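Local coordinates for protein putative thiol-disulfide isomerase or thioredoxin (PDB 3L9V) that probably catalyses the exchange of thiols and disulfides in other proteins, as a DsbA-like oxidoreductase with a thioredoxin fold, at residues A[88-91]-A[96-99]; A[68-73]-A[105-110]; A[160-165]-A[172-177]. All coordinates share one frame; numbering follows the deposited sequence.

Contacts 1 and 2 belong to the helical insertion of the thioredoxin fold, and contact 3 to the end of the thioredoxin part. Helices 64-77, 80-93 and 100-111 follow one another: contact 1 lies at the link between the last two, nested within the loop that contact 2 closes. Their centres are about 11 Å apart, and they touch where Ala-90 packs on Val-106. Contact 3 comes later, where strand 155-157 passes into helix 167-182; its centre is about 29 Å from that of contact 1 and about 32 Å from that of contact 2, across the chain's centre from the latter. The first two thus tie insertion helices together; the third holds the last loop to the last helix.

Contact 1: A[88-91]-A[96-99]; sequences FTAG and RLHS
Ala-90 meets both Arg-96 and Leu-97 where helix 80-93 runs out and the chain turns into helix 100-111, a helix-loop-helix connection within the helical insertion of the DsbA-type thioredoxin fold. The first shell is one polar bond and a small apolar patch. The carbonyl oxygen O of Ala-90 accepts a hydrogen bond from the backbone N of Arg-96 at 2.8 Å, with an N-H...O angle of 160°. Because this bond spans six residues, it ties the departing chain to the last part of the helix, where a wider pi-type turn occurs at 89-91.

Beside it, the branch carbon of Leu-97 does the apolar work: CG lies 3.9 Å from CB of Ala-90. One methyl, CD1 of Leu-97, reaches 3.9 Å from CA of Gly-91, where the absence of a side chain lets it approach the main chain. The side chain of Arg-96 contributes little beyond its first carbons. A chi1 of 65° places CG of Arg-96 between its own backbone N and carbonyl carbon and brings it to 3.9 Å from O of Ala-90; the bends at chi2 and chi3 follow beyond that point.

Further out, each end of the turn leads into a helix with its own partners. On the earlier helix, Phe-88 points away from the loop, sets its ring edge-to-face with Phe-24 and touches helix 27-35 at Cys-29, which probably belongs to the CxxC motif of the thioredoxin type. On the later side, Ser-99 is the N-cap of helix 100-111, and OD2 of Asp-102 accepts hydrogen bonds from the backbone N atoms of both His-98 and Ser-99.

Contact 2: A[68-73]-A[105-110]; sequences TRAWAL and RVFMSA
Phe-107 reaches from helix 100-111 to Ala-70 and Leu-73 on helix 64-77, an instance of helix-helix packing in the helical insertion of a DsbA-like thioredoxin fold. Residues one turn apart on one helix receive a single ring from the other, and all three are buried. The nearest CA atoms, those of Ala-70 and Phe-107, are 7.5 Å apart, and the ring lies between the helices.

The main interaction is CH-pi. CD2 of Leu-73 lies over one face of the Phe-107 ring, 3.9 Å from the centroid and 28° off the ring normal. It is displaced toward the outer end of the ring, where CD2 of Leu-73 comes within 3.5 Å of CZ of Phe-107. A chi1 of -170°, with CG anti to the backbone N, directs the Phe-107 ring toward helix 64-77, where its face meets Leu-73 and the two side chains cross at a slant.

Simple apolar contact adds a looser element: CB of Ala-70 stands 4.4 Å from CD2 of Phe-107. No hydrogen bond joins the two segments.

Aromatic and apolar neighbours complete the setting. Phe-107 also meets Tyr-118 of helix 115-121 edge-to-face and touches Ile-83 of helix 80-93, while Leu-73 packs on Val-127 of helix 125-140. The contact thus lies where several helices of the insertion converge.

A last approach is made at the ring edge, where the carbonyl oxygen O of Ala-70 lies near the ring plane, 3.3 Å from CE2 of Phe-107.

Contact 3: A[160-165]-A[172-177]; sequences AAFGAF and SRYAAV
The ring of Phe-162 carries Tyr-174 on one face and Val-177 at its edge, docking the loop after strand 155-157 on helix 167-182, the last helix of this thioredoxin fold. CD1 of Tyr-174 stands above the Phe-162 face, offset toward the rim and 3.5 Å from CE1 of Phe-162. The two rings are inclined at 45°, with centroids 4.9 Å apart. Over the face too, CA of Tyr-174 makes a CH-pi contact, 4.2 Å from the Phe-162 centroid. At the edge CB of Val-177 lies in the ring plane, and its methyl CG2 is 3.7 Å from CE2 of Phe-162.

Ile-157 of the preceding strand touches Phe-162, Tyr-174 and Val-177 alike, joining the loop and helix to the sheet. Beyond the ring contact, the OH of Tyr-174 is hydrogen-bonded to OD1 of Asn-159, while its ring meets Phe-32 edge-to-face.

The other flat group, apart from the aromatic pair, is the guanidinium of Arg-173. Its chain is extended from CG to NE, carrying the group away from the rings to the loop backbone near Ala-164. There NH1 of Arg-173 donates to O of Gly-163 at 2.7 Å, with an N-H...O angle of 142°; the acceptor lies in the guanidinium plane, but NH1 is tilted 28° from the plane of the Gly-163 carbonyl.

Contact 1: A[88-91]-A[96-99]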
ATOM      1  N   PHE A  88      -8.921  -1.285  -6.379  1.00 24.05           N
ATOM      2  CA  PHE A  88      -9.553  -0.025  -6.018  1.00 30.43           C
ATOM      3  C   PHE A  88     -10.768   0.244  -6.909  1.00 27.84           C
ATOM      4  O   PHE A  88     -11.785   0.712  -6.445  1.00 26.58           O
ATOM      5  CB  PHE A  88      -8.555   1.126  -6.077  1.00 22.46           C
ATOM      6  CG  PHE A  88      -7.778   1.311  -4.786  1.00 19.95           C
ATOM      7  CD1 PHE A  88      -8.435   1.343  -3.584  1.00 20.60           C
ATOM      8  CD2 PHE A  88      -6.395   1.474  -4.803  1.00 17.44           C
ATOM      9  CE1 PHE A  88      -7.722   1.522  -2.390  1.00 28.09           C
ATOM     10  CE2 PHE A  88      -5.683   1.647  -3.627  1.00 20.66           C
ATOM     11  CZ  PHE A  88      -6.344   1.667  -2.426  1.00 19.07           C
ATOM     12  N   THR A  89     -10.644  -0.061  -8.194  1.00 31.99           N
ATOM     13  CA  THR A  89     -11.789   0.015  -9.095  1.00 28.93           C
ATOM     14  C   THR A  89     -12.890  -0.916  -8.623  1.00 32.20           C
ATOM     15  O   THR A  89     -14.031  -0.491  -8.435  1.00 31.63           O
ATOM     16  CB  THR A  89     -11.378  -0.348 -10.516  1.00 33.78           C
ATOM     17  OG1 THR A  89     -10.347   0.550 -10.916  1.00 28.52           O
ATOM     18  CG2 THR A  89     -12.566  -0.227 -11.479  1.00 39.50           C
ATOM     19  N   ALA A  90     -12.536  -2.174  -8.369  1.00 29.98           N
ATOM     20  CA  ALA A  90     -13.536  -3.164  -7.976  1.00 30.47           C
ATOM     21  C   ALA A  90     -14.258  -2.782  -6.697  1.00 36.59           C
ATOM     22  O   ALA A  90     -15.467  -2.996  -6.573  1.00 32.59           O
ATOM     23  CB  ALA A  90     -12.920  -4.548  -7.839  1.00 33.42           C
ATOM     24  N   GLY A  91     -13.528  -2.226  -5.736  1.00 29.73           N
ATOM     25  CA  GLY A  91     -14.158  -1.900  -4.474  1.00 27.80           C
ATOM     26  C   GLY A  91     -14.778  -0.509  -4.484  1.00 35.32           C
ATOM     27  O   GLY A  91     -15.998  -0.359  -4.610  1.00 34.67           O
ATOM     28  N   ARG A  96     -18.085  -3.982  -6.192  1.00 47.32           N
ATOM     29  CA  ARG A  96     -18.274  -5.415  -6.362  1.00 49.93           C
ATOM     30  C   ARG A  96     -17.061  -6.172  -5.841  1.00 47.50           C
ATOM     31  O   ARG A  96     -16.384  -6.872  -6.581  1.00 51.00           O
ATOM     32  CB  ARG A  96     -18.612  -5.787  -7.814  1.00 45.56           C
ATOM     33  CG  ARG A  96     -17.506  -5.516  -8.825  0.74 55.39           C
ATOM     34  CD  ARG A  96     -18.078  -5.170 -10.200  0.82 62.30           C
ATOM     35  NE  ARG A  96     -19.146  -6.079 -10.607  0.66 70.59           N
ATOM     36  CZ  ARG A  96     -20.231  -5.704 -11.280  0.62 74.87           C
ATOM     37  NH1 ARG A  96     -20.394  -4.432 -11.621  0.68 74.72           N
ATOM     38  NH2 ARG A  96     -21.154  -6.597 -11.610  0.68 77.83           N
ATOM     39  N   LEU A  97     -16.792  -5.990  -4.555  1.00 41.84           N
ATOM     40  CA  LEU A  97     -15.829  -6.796  -3.821  1.00 39.87           C
ATOM     41  C   LEU A  97     -16.462  -7.245  -2.528  1.00 36.95           C
ATOM     42  O   LEU A  97     -16.221  -6.632  -1.487  1.00 40.41           O
ATOM     43  CB  LEU A  97     -14.600  -5.979  -3.447  1.00 39.07           C
ATOM     44  CG  LEU A  97     -13.328  -5.965  -4.275  1.00 38.19           C
ATOM     45  CD1 LEU A  97     -12.297  -5.187  -3.476  1.00 33.27           C
ATOM     46  CD2 LEU A  97     -12.811  -7.372  -4.605  1.00 32.28           C
ATOM     47  N   HIS A  98     -17.251  -8.314  -2.572  1.00 39.35           N
ATOM     48  CA  HIS A  98     -17.979  -8.761  -1.387  1.00 39.59           C
ATOM     49  C   HIS A  98     -17.500 -10.095  -0.841  1.00 40.67           C
ATOM     50  O   HIS A  98     -17.600 -10.339   0.356  1.00 43.28           O
ATOM     51  CB  HIS A  98     -19.474  -8.903  -1.678  1.00 45.89           C
ATOM     52  CG  HIS A  98     -20.037  -7.820  -2.543  0.62 47.14           C
ATOM     53  ND1 HIS A  98     -20.075  -6.500  -2.156  0.84 49.91           N
ATOM     54  CD2 HIS A  98     -20.618  -7.871  -3.767  0.50 48.75           C
ATOM     55  CE1 HIS A  98     -20.640  -5.778  -3.108  0.36 48.18           C
ATOM     56  NE2 HIS A  98     -20.979  -6.590  -4.097  1.00 47.64           N
ATOM     57  N   SER A  99     -17.008 -10.965  -1.714  1.00 34.51           N
ATOM     58  CA  SER A  99     -16.690 -12.333  -1.317  1.00 34.90           C
ATOM     59  C   SER A  99     -15.295 -12.759  -1.758  1.00 27.44           C
ATOM     60  O   SER A  99     -14.676 -12.116  -2.584  1.00 33.95           O
ATOM     61  CB  SER A  99     -17.701 -13.292  -1.936  1.00 36.80           C
ATOM     62  OG  SER A  99     -17.327 -13.555  -3.264  1.00 41.12           O
TER

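Contact 2: A[68-73]-A[105-110]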
ATOM      1  N   THR A  68      -5.054  -8.981   1.706  1.00 30.06           N
ATOM      2  CA  THR A  68      -3.636  -9.033   2.078  1.00 32.23           C
ATOM      3  C   THR A  68      -2.899 -10.203   1.396  1.00 24.47           C
ATOM      4  O   THR A  68      -1.784 -10.049   0.938  1.00 28.05           O
ATOM      5  CB  THR A  68      -3.448  -9.110   3.622  1.00 22.80           C
ATOM      6  OG1 THR A  68      -3.906  -7.890   4.223  1.00 28.08           O
ATOM      7  CG2 THR A  68      -1.932  -9.357   4.034  1.00 14.04           C
ATOM      8  N   ARG A  69      -3.538 -11.358   1.332  1.00 25.30           N
ATOM      9  CA  ARG A  69      -2.948 -12.535   0.689  1.00 21.05           C
ATOM     10  C   ARG A  69      -2.922 -12.320  -0.807  1.00 26.11           C
ATOM     11  O   ARG A  69      -1.953 -12.669  -1.456  1.00 24.63           O
ATOM     12  CB  ARG A  69      -3.725 -13.811   1.057  1.00 22.49           C
ATOM     13  CG  ARG A  69      -3.180 -15.138   0.425  1.00 22.30           C
ATOM     14  CD  ARG A  69      -3.784 -16.366   1.127  1.00 25.31           C
ATOM     15  NE  ARG A  69      -3.189 -16.583   2.436  1.00 28.20           N
ATOM     16  CZ  ARG A  69      -2.045 -17.235   2.637  1.00 31.55           C
ATOM     17  NH1 ARG A  69      -1.392 -17.763   1.611  1.00 24.86           N
ATOM     18  NH2 ARG A  69      -1.557 -17.365   3.866  1.00 29.33           N
ATOM     19  N   ALA A  70      -3.978 -11.714  -1.352  1.00 25.80           N
ATOM     20  CA  ALA A  70      -4.023 -11.418  -2.775  1.00 23.30           C
ATOM     21  C   ALA A  70      -2.901 -10.448  -3.136  1.00 31.36           C
ATOM     22  O   ALA A  70      -2.216 -10.624  -4.152  1.00 22.42           O
ATOM     23  CB  ALA A  70      -5.386 -10.842  -3.163  1.00 27.88           C
ATOM     24  N   TRP A  71      -2.694  -9.443  -2.276  1.00 25.07           N
ATOM     25  CA  TRP A  71      -1.593  -8.503  -2.464  1.00 21.52           C
ATOM     26  C   TRP A  71      -0.214  -9.180  -2.334  1.00 13.54           C
ATOM     27  O   TRP A  71       0.716  -8.863  -3.055  1.00 30.11           O
ATOM     28  CB  TRP A  71      -1.704  -7.374  -1.428  1.00 18.10           C
ATOM     29  CG  TRP A  71      -0.755  -6.262  -1.687  1.00 18.50           C
ATOM     30  CD1 TRP A  71       0.367  -5.947  -0.951  1.00 16.76           C
ATOM     31  CD2 TRP A  71      -0.828  -5.293  -2.749  1.00 24.52           C
ATOM     32  NE1 TRP A  71       1.001  -4.856  -1.513  1.00 17.73           N
ATOM     33  CE2 TRP A  71       0.284  -4.427  -2.600  1.00 19.30           C
ATOM     34  CE3 TRP A  71      -1.713  -5.087  -3.819  1.00 23.78           C
ATOM     35  CZ2 TRP A  71       0.520  -3.352  -3.470  1.00 21.94           C
ATOM     36  CZ3 TRP A  71      -1.477  -4.037  -4.686  1.00 15.92           C
ATOM     37  CH2 TRP A  71      -0.368  -3.172  -4.507  1.00 25.71           C
ATOM     38  N   ALA A  72      -0.090 -10.065  -1.363  1.00 22.96           N
ATOM     39  CA  ALA A  72       1.127 -10.863  -1.223  1.00 22.40           C
ATOM     40  C   ALA A  72       1.408 -11.571  -2.560  1.00 26.29           C
ATOM     41  O   ALA A  72       2.545 -11.652  -3.013  1.00 22.31           O
ATOM     42  CB  ALA A  72       0.946 -11.870  -0.077  1.00 22.13           C
ATOM     43  N   LEU A  73       0.354 -12.043  -3.221  1.00 22.97           N
ATOM     44  CA  LEU A  73       0.531 -12.770  -4.481  1.00 21.60           C
ATOM     45  C   LEU A  73       0.995 -11.808  -5.564  1.00 27.44           C
ATOM     46  O   LEU A  73       1.975 -12.069  -6.276  1.00 30.82           O
ATOM     47  CB  LEU A  73      -0.766 -13.511  -4.890  1.00 15.55           C
ATOM     48  CG  LEU A  73      -0.641 -14.267  -6.209  1.00 22.16           C
ATOM     49  CD1 LEU A  73       0.466 -15.342  -6.136  1.00 25.14           C
ATOM     50  CD2 LEU A  73      -2.003 -14.880  -6.578  1.00 24.21           C
ATOM     51  N   ARG A 105     -11.486 -13.424  -8.733  1.00 35.68           N
ATOM     52  CA  ARG A 105     -11.984 -13.028 -10.043  1.00 32.29           C
ATOM     53  C   ARG A 105     -11.321 -11.737 -10.516  1.00 30.17           C
ATOM     54  O   ARG A 105     -10.833 -11.653 -11.645  1.00 28.93           O
ATOM     55  CB  ARG A 105     -13.521 -12.915 -10.002  1.00 38.53           C
ATOM     56  CG  ARG A 105     -14.183 -12.616 -11.329  1.00 47.18           C
ATOM     57  CD  ARG A 105     -15.704 -12.507 -11.166  1.00 56.83           C
ATOM     58  NE  ARG A 105     -16.100 -11.690 -10.015  1.00 62.02           N
ATOM     59  CZ  ARG A 105     -16.070 -10.358  -9.987  1.00 65.81           C
ATOM     60  NH1 ARG A 105     -15.654  -9.668 -11.042  1.00 68.50           N
ATOM     61  NH2 ARG A 105     -16.445  -9.713  -8.893  1.00 67.71           N
ATOM     62  N   VAL A 106     -11.264 -10.729  -9.647  1.00 31.29           N
ATOM     63  CA  VAL A 106     -10.614  -9.479 -10.035  1.00 18.84           C
ATOM     64  C   VAL A 106      -9.100  -9.695 -10.265  1.00 20.99           C
ATOM     65  O   VAL A 106      -8.505  -9.063 -11.133  1.00 30.31           O
ATOM     66  CB  VAL A 106     -10.813  -8.376  -8.963  1.00 35.72           C
ATOM     67  CG1 VAL A 106      -9.886  -7.199  -9.236  1.00 34.48           C
ATOM     68  CG2 VAL A 106     -12.292  -7.933  -8.884  1.00 26.67           C
ATOM     69  N   PHE A 107      -8.464 -10.561  -9.478  1.00 24.53           N
ATOM     70  CA  PHE A 107      -7.017 -10.754  -9.630  1.00 24.19           C
ATOM     71  C   PHE A 107      -6.752 -11.390 -10.999  1.00 31.38           C
ATOM     72  O   PHE A 107      -5.886 -10.938 -11.750  1.00 33.28           O
ATOM     73  CB  PHE A 107      -6.469 -11.641  -8.507  1.00 24.67           C
ATOM     74  CG  PHE A 107      -4.961 -11.696  -8.442  1.00 30.89           C
ATOM     75  CD1 PHE A 107      -4.234 -12.416  -9.381  1.00 32.91           C
ATOM     76  CD2 PHE A 107      -4.279 -11.068  -7.412  1.00 29.58           C
ATOM     77  CE1 PHE A 107      -2.844 -12.489  -9.315  1.00 32.40           C
ATOM     78  CE2 PHE A 107      -2.894 -11.125  -7.329  1.00 26.52           C
ATOM     79  CZ  PHE A 107      -2.165 -11.828  -8.287  1.00 32.21           C
HETATM   80  N   MSE A 108      -7.523 -12.427 -11.322  1.00 25.25           N
HETATM   81  CA  MSE A 108      -7.389 -13.134 -12.610  1.00 30.89           C
HETATM   82  C   MSE A 108      -7.648 -12.238 -13.798  1.00 27.87           C
HETATM   83  O   MSE A 108      -6.948 -12.301 -14.793  1.00 31.55           O
HETATM   84  CB  MSE A 108      -8.365 -14.316 -12.679  1.00 28.29           C
HETATM   85  CG  MSE A 108      -7.972 -15.449 -11.777  1.00 32.55           C
HETATM   86 SE   MSE A 108      -9.388 -16.759 -11.754  1.00 43.17          SE
HETATM   87  CE  MSE A 108      -9.522 -16.941 -13.720  1.00 22.56           C
ATOM     88  N   SER A 109      -8.660 -11.387 -13.687  1.00 31.88           N
ATOM     89  CA  SER A 109      -8.987 -10.478 -14.773  1.00 31.31           C
ATOM     90  C   SER A 109      -7.889  -9.444 -15.004  1.00 31.52           C
ATOM     91  O   SER A 109      -7.627  -9.044 -16.126  1.00 34.99           O
ATOM     92  CB  SER A 109     -10.312  -9.772 -14.484  1.00 38.41           C
ATOM     93  OG  SER A 109     -10.590  -8.811 -15.486  1.00 43.05           O
ATOM     94  N   ALA A 110      -7.235  -9.009 -13.942  1.00 34.16           N
ATOM     95  CA  ALA A 110      -6.220  -7.967 -14.066  1.00 28.76           C
ATOM     96  C   ALA A 110      -4.911  -8.553 -14.591  1.00 35.40           C
ATOM     97  O   ALA A 110      -4.126  -7.883 -15.281  1.00 31.78           O
ATOM     98  CB  ALA A 110      -5.994  -7.307 -12.714  1.00 31.02           C
TER

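Contact 3: A[160-165]-A[172-177]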
ATOM      1  N   ALA A 160      -2.687  13.926   9.236  1.00 26.65           N
ATOM      2  CA  ALA A 160      -3.667  14.875   9.730  1.00 29.70           C
ATOM      3  C   ALA A 160      -3.021  16.227  10.056  1.00 35.08           C
ATOM      4  O   ALA A 160      -3.652  17.081  10.675  1.00 36.40           O
ATOM      5  CB  ALA A 160      -4.396  14.295  10.928  1.00 24.99           C
ATOM      6  N   ALA A 161      -1.785  16.432   9.601  1.00 27.50           N
ATOM      7  CA  ALA A 161      -1.079  17.677   9.874  1.00 32.63           C
ATOM      8  C   ALA A 161      -0.922  18.545   8.620  1.00 34.47           C
ATOM      9  O   ALA A 161      -0.176  19.515   8.631  1.00 36.14           O
ATOM     10  CB  ALA A 161       0.300  17.392  10.526  1.00 23.95           C
ATOM     11  N   PHE A 162      -1.628  18.204   7.541  1.00 24.64           N
ATOM     12  CA  PHE A 162      -1.506  18.954   6.290  1.00 26.48           C
ATOM     13  C   PHE A 162      -2.790  19.731   6.020  1.00 32.50           C
ATOM     14  O   PHE A 162      -3.879  19.277   6.364  1.00 30.10           O
ATOM     15  CB  PHE A 162      -1.191  18.022   5.106  1.00 23.26           C
ATOM     16  CG  PHE A 162       0.178  17.414   5.184  1.00 25.05           C
ATOM     17  CD1 PHE A 162       0.373  16.205   5.814  1.00 29.60           C
ATOM     18  CD2 PHE A 162       1.271  18.083   4.679  1.00 27.98           C
ATOM     19  CE1 PHE A 162       1.643  15.656   5.923  1.00 35.28           C
ATOM     20  CE2 PHE A 162       2.545  17.549   4.794  1.00 36.98           C
ATOM     21  CZ  PHE A 162       2.731  16.329   5.411  1.00 33.35           C
ATOM     22  N   GLY A 163      -2.650  20.915   5.445  1.00 32.33           N
ATOM     23  CA  GLY A 163      -3.800  21.731   5.095  1.00 36.93           C
ATOM     24  C   GLY A 163      -3.693  22.213   3.661  1.00 31.24           C
ATOM     25  O   GLY A 163      -2.606  22.519   3.187  1.00 30.38           O
ATOM     26  N   ALA A 164      -4.821  22.257   2.965  1.00 28.99           N
ATOM     27  CA  ALA A 164      -4.859  22.794   1.612  1.00 29.76           C
ATOM     28  C   ALA A 164      -6.303  22.989   1.168  1.00 22.18           C
ATOM     29  O   ALA A 164      -7.188  22.280   1.620  1.00 26.20           O
ATOM     30  CB  ALA A 164      -4.142  21.845   0.657  1.00 32.42           C
ATOM     31  N   PHE A 165      -6.530  23.940   0.272  1.00 26.70           N
ATOM     32  CA  PHE A 165      -7.841  24.099  -0.337  1.00 28.68           C
ATOM     33  C   PHE A 165      -7.950  23.322  -1.635  1.00 32.62           C
ATOM     34  O   PHE A 165      -9.030  23.227  -2.212  1.00 34.35           O
ATOM     35  CB  PHE A 165      -8.141  25.572  -0.614  1.00 28.30           C
ATOM     36  CG  PHE A 165      -8.170  26.416   0.608  1.00 28.70           C
ATOM     37  CD1 PHE A 165      -8.694  25.928   1.785  1.00 31.92           C
ATOM     38  CD2 PHE A 165      -7.703  27.718   0.575  1.00 31.69           C
ATOM     39  CE1 PHE A 165      -8.728  26.715   2.918  1.00 34.84           C
ATOM     40  CE2 PHE A 165      -7.734  28.496   1.700  1.00 33.43           C
ATOM     41  CZ  PHE A 165      -8.252  27.992   2.872  1.00 34.33           C
ATOM     42  N   SER A 172       1.287  18.449  -3.251  1.00 31.15           N
ATOM     43  CA  SER A 172       2.614  19.054  -3.260  1.00 32.49           C
ATOM     44  C   SER A 172       3.202  19.167  -1.854  1.00 29.96           C
ATOM     45  O   SER A 172       4.396  18.925  -1.649  1.00 26.75           O
ATOM     46  CB  SER A 172       2.579  20.443  -3.898  1.00 36.47           C
ATOM     47  OG  SER A 172       2.157  20.367  -5.245  1.00 53.02           O
ATOM     48  N   ARG A 173       2.370  19.542  -0.891  1.00 24.94           N
ATOM     49  CA  ARG A 173       2.873  19.710   0.466  1.00 24.20           C
ATOM     50  C   ARG A 173       3.215  18.380   1.109  1.00 26.57           C
ATOM     51  O   ARG A 173       4.223  18.268   1.794  1.00 31.61           O
ATOM     52  CB  ARG A 173       1.906  20.527   1.320  1.00 27.88           C
ATOM     53  CG  ARG A 173       1.817  21.959   0.833  1.00 23.71           C
ATOM     54  CD  ARG A 173       0.589  22.680   1.373  1.00 26.65           C
ATOM     55  NE  ARG A 173       0.433  23.936   0.656  1.00 37.13           N
ATOM     56  CZ  ARG A 173      -0.580  24.776   0.814  1.00 38.62           C
ATOM     57  NH1 ARG A 173      -1.553  24.497   1.665  1.00 34.61           N
ATOM     58  NH2 ARG A 173      -0.616  25.893   0.106  1.00 40.30           N
ATOM     59  N   TYR A 174       2.391  17.363   0.867  1.00 26.25           N
ATOM     60  CA  TYR A 174       2.650  16.028   1.396  1.00 25.64           C
ATOM     61  C   TYR A 174       3.964  15.480   0.822  1.00 24.80           C
ATOM     62  O   TYR A 174       4.826  15.005   1.564  1.00 30.39           O
ATOM     63  CB  TYR A 174       1.486  15.085   1.060  1.00 33.22           C
ATOM     64  CG  TYR A 174       1.401  13.839   1.918  1.00 29.79           C
ATOM     65  CD1 TYR A 174       0.633  13.819   3.074  1.00 29.16           C
ATOM     66  CD2 TYR A 174       2.080  12.682   1.563  1.00 31.32           C
ATOM     67  CE1 TYR A 174       0.548  12.677   3.857  1.00 31.27           C
ATOM     68  CE2 TYR A 174       2.000  11.536   2.339  1.00 26.33           C
ATOM     69  CZ  TYR A 174       1.243  11.537   3.473  1.00 30.97           C
ATOM     70  OH  TYR A 174       1.163  10.395   4.218  1.00 27.91           O
ATOM     71  N   ALA A 175       4.117  15.572  -0.495  1.00 24.15           N
ATOM     72  CA  ALA A 175       5.338  15.116  -1.158  1.00 32.49           C
ATOM     73  C   ALA A 175       6.580  15.923  -0.741  1.00 33.47           C
ATOM     74  O   ALA A 175       7.672  15.370  -0.657  1.00 27.39           O
ATOM     75  CB  ALA A 175       5.176  15.140  -2.683  1.00 29.49           C
ATOM     76  N   ALA A 176       6.401  17.221  -0.493  1.00 26.00           N
ATOM     77  CA  ALA A 176       7.503  18.080  -0.084  1.00 26.04           C
ATOM     78  C   ALA A 176       8.098  17.586   1.226  1.00 24.36           C
ATOM     79  O   ALA A 176       9.318  17.516   1.385  1.00 30.32           O
ATOM     80  CB  ALA A 176       7.046  19.536   0.047  1.00 27.08           C
ATOM     81  N   VAL A 177       7.231  17.211   2.156  1.00 26.45           N
ATOM     82  CA  VAL A 177       7.692  16.677   3.420  1.00 28.85           C
ATOM     83  C   VAL A 177       8.391  15.321   3.258  1.00 32.34           C
ATOM     84  O   VAL A 177       9.431  15.079   3.859  1.00 27.38           O
ATOM     85  CB  VAL A 177       6.555  16.616   4.466  1.00 27.35           C
ATOM     86  CG1 VAL A 177       6.964  15.774   5.663  1.00 19.78           C
ATOM     87  CG2 VAL A 177       6.198  18.029   4.900  1.00 33.15           C
TER